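Local coordinates for putative antidote protein of plasmid maintenance system (Nostoc punctiforme, PDB 3CEC) that is probably the antitoxin of a plasmid-maintenance toxin-antitoxin system and, with its helix-turn-helix fold, probably binds DNA, at residues R56-I64 with W77-D85. Sequence-based numbering, arbitrary orientation.
Sequences RSITVDIAI and WLNLQQKVD
Gln81 reaches from helix 74-101 to the loop before helix 60-70 and makes the one direct hydrogen bond between the segments. Its OE1 accepts from Ile58 N at 2.8 Å. The bond is nearly straight (169°), but the donor stands above the carbonyl plane. CG lies anti to the backbone N (chi1 -176°) and the chain bends at chi2, which swings the amide over Ser57 and Ile58. The other end of the amide is fixed too: NE2 donates to Asp85 OD1 at 2.9 Å, one turn on. Ser57 OG comes within 3.5 Å of Gln81 NE2, but the angle is wrong for a hydrogen bond. A water donates to Asp85 OD2 and makes a weak hydrogen bond with Ser57 OG. Replacing Gln81 by alanine removes the amide, and would probably leave Ile58 N without this acceptor and Asp85 without its amide donor.

Most of the remaining contact is apolar packing. Ala63 CB packs on Leu78 CG at 3.6 Å and on Trp77 CB at 4.0 Å. Leu78 CD2 also meets Ile58 CG2 at 4.2 Å and the flank of Val60. The Trp77 indole turns away from this interface, touches Val22 and Ile23 of helix 19-30, and its NE1 hydrogen-bonds to Asn72 OD1.

Thr59 N-caps helix 60-70, its OG1 accepting from Ile62 N at 3.0 Å. The N-to-C directions of segments 60-64 and 77-85 differ by 139°, so the two run roughly antiparallel. The contact thus joins the last two helices of the chain: apolar side chains pack them together, while the Gln81 amide, held at both ends by hydrogen bonds, ties the preceding loop to the long C-terminal helix.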
loop_
_atom_site.group_PDB
_atom_site.type_symbol
_atom_site.label_atom_id
_atom_site.label_comp_id
_atom_site.label_asym_id
_atom_site.label_seq_id
_atom_site.Cartn_x
_atom_site.Cartn_y
_atom_site.Cartn_z
ATOM N N ARG A 56 -2.811 2.028 6.116
ATOM C CA ARG A 56 -2.833 0.627 6.407
ATOM C C ARG A 56 -1.966 -0.080 5.371
ATOM O O ARG A 56 -2.031 0.208 4.181
ATOM C CB ARG A 56 -4.288 0.109 6.326
ATOM C CG ARG A 56 -4.469 -1.356 6.474
ATOM C CD ARG A 56 -5.940 -1.742 6.437
ATOM N NE ARG A 56 -6.669 -1.181 7.572
ATOM C CZ ARG A 56 -6.567 -1.633 8.826
ATOM N NH1 ARG A 56 -5.777 -2.664 9.114
ATOM N NH2 ARG A 56 -7.259 -1.054 9.805
ATOM N N SER A 57 -1.170 -1.012 5.851
ATOM C CA SER A 57 -0.349 -1.830 4.960
ATOM C C SER A 57 -1.146 -2.955 4.340
ATOM O O SER A 57 -2.083 -3.505 4.958
ATOM C CB SER A 57 0.817 -2.469 5.719
ATOM O OG SER A 57 1.642 -1.445 6.197
ATOM N N ILE A 58 -0.674 -3.369 3.173
ATOM C CA ILE A 58 -1.161 -4.623 2.550
ATOM C C ILE A 58 -0.743 -5.808 3.420
ATOM O O ILE A 58 0.450 -6.020 3.664
ATOM C CB ILE A 58 -0.470 -4.851 1.141
ATOM C CG1 ILE A 58 -0.806 -3.731 0.138
ATOM C CG2 ILE A 58 -0.801 -6.233 0.573
ATOM C CD1 ILE A 58 -2.177 -3.653 -0.195
ATOM N N THR A 59 -1.718 -6.590 3.856
ATOM C CA THR A 59 -1.429 -7.841 4.497
ATOM C C THR A 59 -1.377 -8.982 3.444
ATOM O O THR A 59 -1.773 -8.812 2.295
ATOM C CB THR A 59 -2.571 -8.200 5.466
ATOM O OG1 THR A 59 -3.781 -8.247 4.720
ATOM C CG2 THR A 59 -2.663 -7.185 6.643
ATOM N N VAL A 60 -0.904 -10.174 3.837
ATOM C CA VAL A 60 -0.916 -11.289 2.906
ATOM C C VAL A 60 -2.333 -11.555 2.454
ATOM O O VAL A 60 -2.625 -11.732 1.275
ATOM C CB VAL A 60 -0.285 -12.571 3.473
ATOM C CG1 VAL A 60 -0.388 -13.747 2.493
ATOM C CG2 VAL A 60 1.195 -12.232 3.910
ATOM N N ASP A 61 -3.267 -11.522 3.407
ATOM C CA ASP A 61 -4.704 -11.711 3.073
ATOM C C ASP A 61 -5.190 -10.712 1.980
ATOM O O ASP A 61 -5.843 -11.077 0.983
ATOM C CB ASP A 61 -5.591 -11.619 4.361
ATOM C CG ASP A 61 -7.075 -11.558 4.034
ATOM O OD1 ASP A 61 -7.580 -10.454 3.824
ATOM O OD2 ASP A 61 -7.699 -12.661 4.036
ATOM N N ILE A 62 -4.871 -9.424 2.163
ATOM C CA ILE A 62 -5.272 -8.403 1.177
ATOM C C ILE A 62 -4.589 -8.614 -0.153
ATOM O O ILE A 62 -5.244 -8.530 -1.224
ATOM C CB ILE A 62 -5.041 -6.980 1.683
ATOM C CG1 ILE A 62 -6.011 -6.695 2.832
ATOM C CG2 ILE A 62 -5.189 -5.977 0.522
ATOM C CD1 ILE A 62 -5.610 -5.398 3.642
ATOM N N ALA A 63 -3.319 -8.994 -0.112
ATOM C CA ALA A 63 -2.556 -9.309 -1.365
ATOM C C ALA A 63 -3.170 -10.482 -2.114
ATOM O O ALA A 63 -3.345 -10.412 -3.329
ATOM C CB ALA A 63 -1.089 -9.545 -1.078
ATOM N N ILE A 64 -3.600 -11.505 -1.388
ATOM C CA ILE A 64 -4.268 -12.653 -2.004
ATOM C C ILE A 64 -5.549 -12.264 -2.672
ATOM O O ILE A 64 -5.875 -12.610 -3.793
ATOM C CB ILE A 64 -4.456 -13.809 -1.011
ATOM C CG1 ILE A 64 -3.129 -14.397 -0.623
ATOM C CG2 ILE A 64 -5.486 -14.840 -1.611
ATOM C CD1 ILE A 64 -2.596 -15.360 -1.676
ATOM N N TRP A 77 1.790 -7.201 -5.201
ATOM C CA TRP A 77 1.238 -6.350 -4.132
ATOM C C TRP A 77 2.150 -6.335 -2.879
ATOM O O TRP A 77 2.330 -5.288 -2.247
ATOM C CB TRP A 77 -0.203 -6.788 -3.783
ATOM C CG TRP A 77 -1.058 -6.557 -4.948
ATOM C CD1 TRP A 77 -1.510 -7.485 -5.876
ATOM C CD2 TRP A 77 -1.480 -5.272 -5.454
ATOM N NE1 TRP A 77 -2.214 -6.866 -6.872
ATOM C CE2 TRP A 77 -2.216 -5.514 -6.653
ATOM C CE3 TRP A 77 -1.306 -3.961 -5.017
ATOM C CZ2 TRP A 77 -2.750 -4.484 -7.390
ATOM C CZ3 TRP A 77 -1.867 -2.960 -5.724
ATOM C CH2 TRP A 77 -2.567 -3.221 -6.903
ATOM N N LEU A 78 2.606 -7.541 -2.499
ATOM C CA LEU A 78 3.528 -7.683 -1.378
ATOM C C LEU A 78 4.842 -6.979 -1.693
ATOM O O LEU A 78 5.423 -6.361 -0.813
ATOM C CB LEU A 78 3.706 -9.141 -1.027
ATOM C CG LEU A 78 2.437 -9.809 -0.456
ATOM C CD1 LEU A 78 2.678 -11.346 -0.425
ATOM C CD2 LEU A 78 2.090 -9.283 0.944
ATOM N N ASN A 79 5.264 -7.062 -2.949
ATOM C CA ASN A 79 6.542 -6.407 -3.368
ATOM C C ASN A 79 6.393 -4.911 -3.232
ATOM O O ASN A 79 7.284 -4.223 -2.726
ATOM C CB ASN A 79 6.955 -6.827 -4.757
ATOM C CG ASN A 79 7.498 -8.273 -4.814
ATOM O OD1 ASN A 79 7.843 -8.858 -3.783
ATOM N ND2 ASN A 79 7.587 -8.852 -6.038
ATOM N N LEU A 80 5.272 -4.384 -3.692
ATOM C CA LEU A 80 4.948 -2.945 -3.522
ATOM C C LEU A 80 5.054 -2.524 -2.051
ATOM O O LEU A 80 5.737 -1.575 -1.707
ATOM C CB LEU A 80 3.597 -2.524 -4.113
ATOM C CG LEU A 80 3.514 -2.518 -5.597
ATOM C CD1 LEU A 80 2.059 -2.306 -5.991
ATOM C CD2 LEU A 80 4.432 -1.411 -6.216
ATOM N N GLN A 81 4.445 -3.296 -1.188
ATOM C CA GLN A 81 4.391 -2.976 0.214
ATOM C C GLN A 81 5.805 -3.104 0.817
ATOM O O GLN A 81 6.176 -2.277 1.627
ATOM C CB GLN A 81 3.416 -3.891 0.973
ATOM C CG GLN A 81 3.294 -3.482 2.416
ATOM C CD GLN A 81 2.633 -2.139 2.561
ATOM O OE1 GLN A 81 1.509 -1.917 2.094
ATOM N NE2 GLN A 81 3.336 -1.199 3.200
ATOM N N GLN A 82 6.557 -4.152 0.467
ATOM C CA GLN A 82 7.891 -4.341 1.040
ATOM C C GLN A 82 8.770 -3.167 0.700
ATOM O O GLN A 82 9.537 -2.686 1.544
ATOM C CB GLN A 82 8.512 -5.625 0.530
ATOM C CG GLN A 82 9.896 -5.946 1.123
ATOM N N LYS A 83 8.633 -2.675 -0.517
ATOM C CA LYS A 83 9.480 -1.523 -0.972
ATOM C C LYS A 83 9.177 -0.282 -0.185
ATOM O O LYS A 83 10.084 0.485 0.199
ATOM C CB LYS A 83 9.314 -1.255 -2.469
ATOM C CG LYS A 83 10.106 -2.232 -3.265
ATOM C CD LYS A 83 9.868 -2.054 -4.735
ATOM C CE LYS A 83 10.871 -2.825 -5.547
ATOM N NZ LYS A 83 12.252 -2.449 -5.134
ATOM N N VAL A 84 7.906 -0.075 0.089
ATOM C CA VAL A 84 7.464 1.014 0.957
ATOM C C VAL A 84 8.023 0.878 2.371
ATOM O O VAL A 84 8.526 1.856 2.970
ATOM C CB VAL A 84 5.909 1.113 1.036
ATOM C CG1 VAL A 84 5.471 2.106 2.139
ATOM C CG2 VAL A 84 5.400 1.556 -0.310
ATOM N N ASP A 85 7.912 -0.317 2.905
ATOM C CA ASP A 85 8.324 -0.601 4.289
ATOM C C ASP A 85 9.802 -0.286 4.427
ATOM O O ASP A 85 10.233 0.332 5.426
ATOM C CB ASP A 85 8.044 -2.042 4.703
ATOM C CG ASP A 85 6.578 -2.356 4.755
ATOM O OD1 ASP A 85 5.800 -1.401 4.786
ATOM O OD2 ASP A 85 6.262 -3.549 4.809
HETATM O O HOH W 1 3.929 -4.030 6.093
#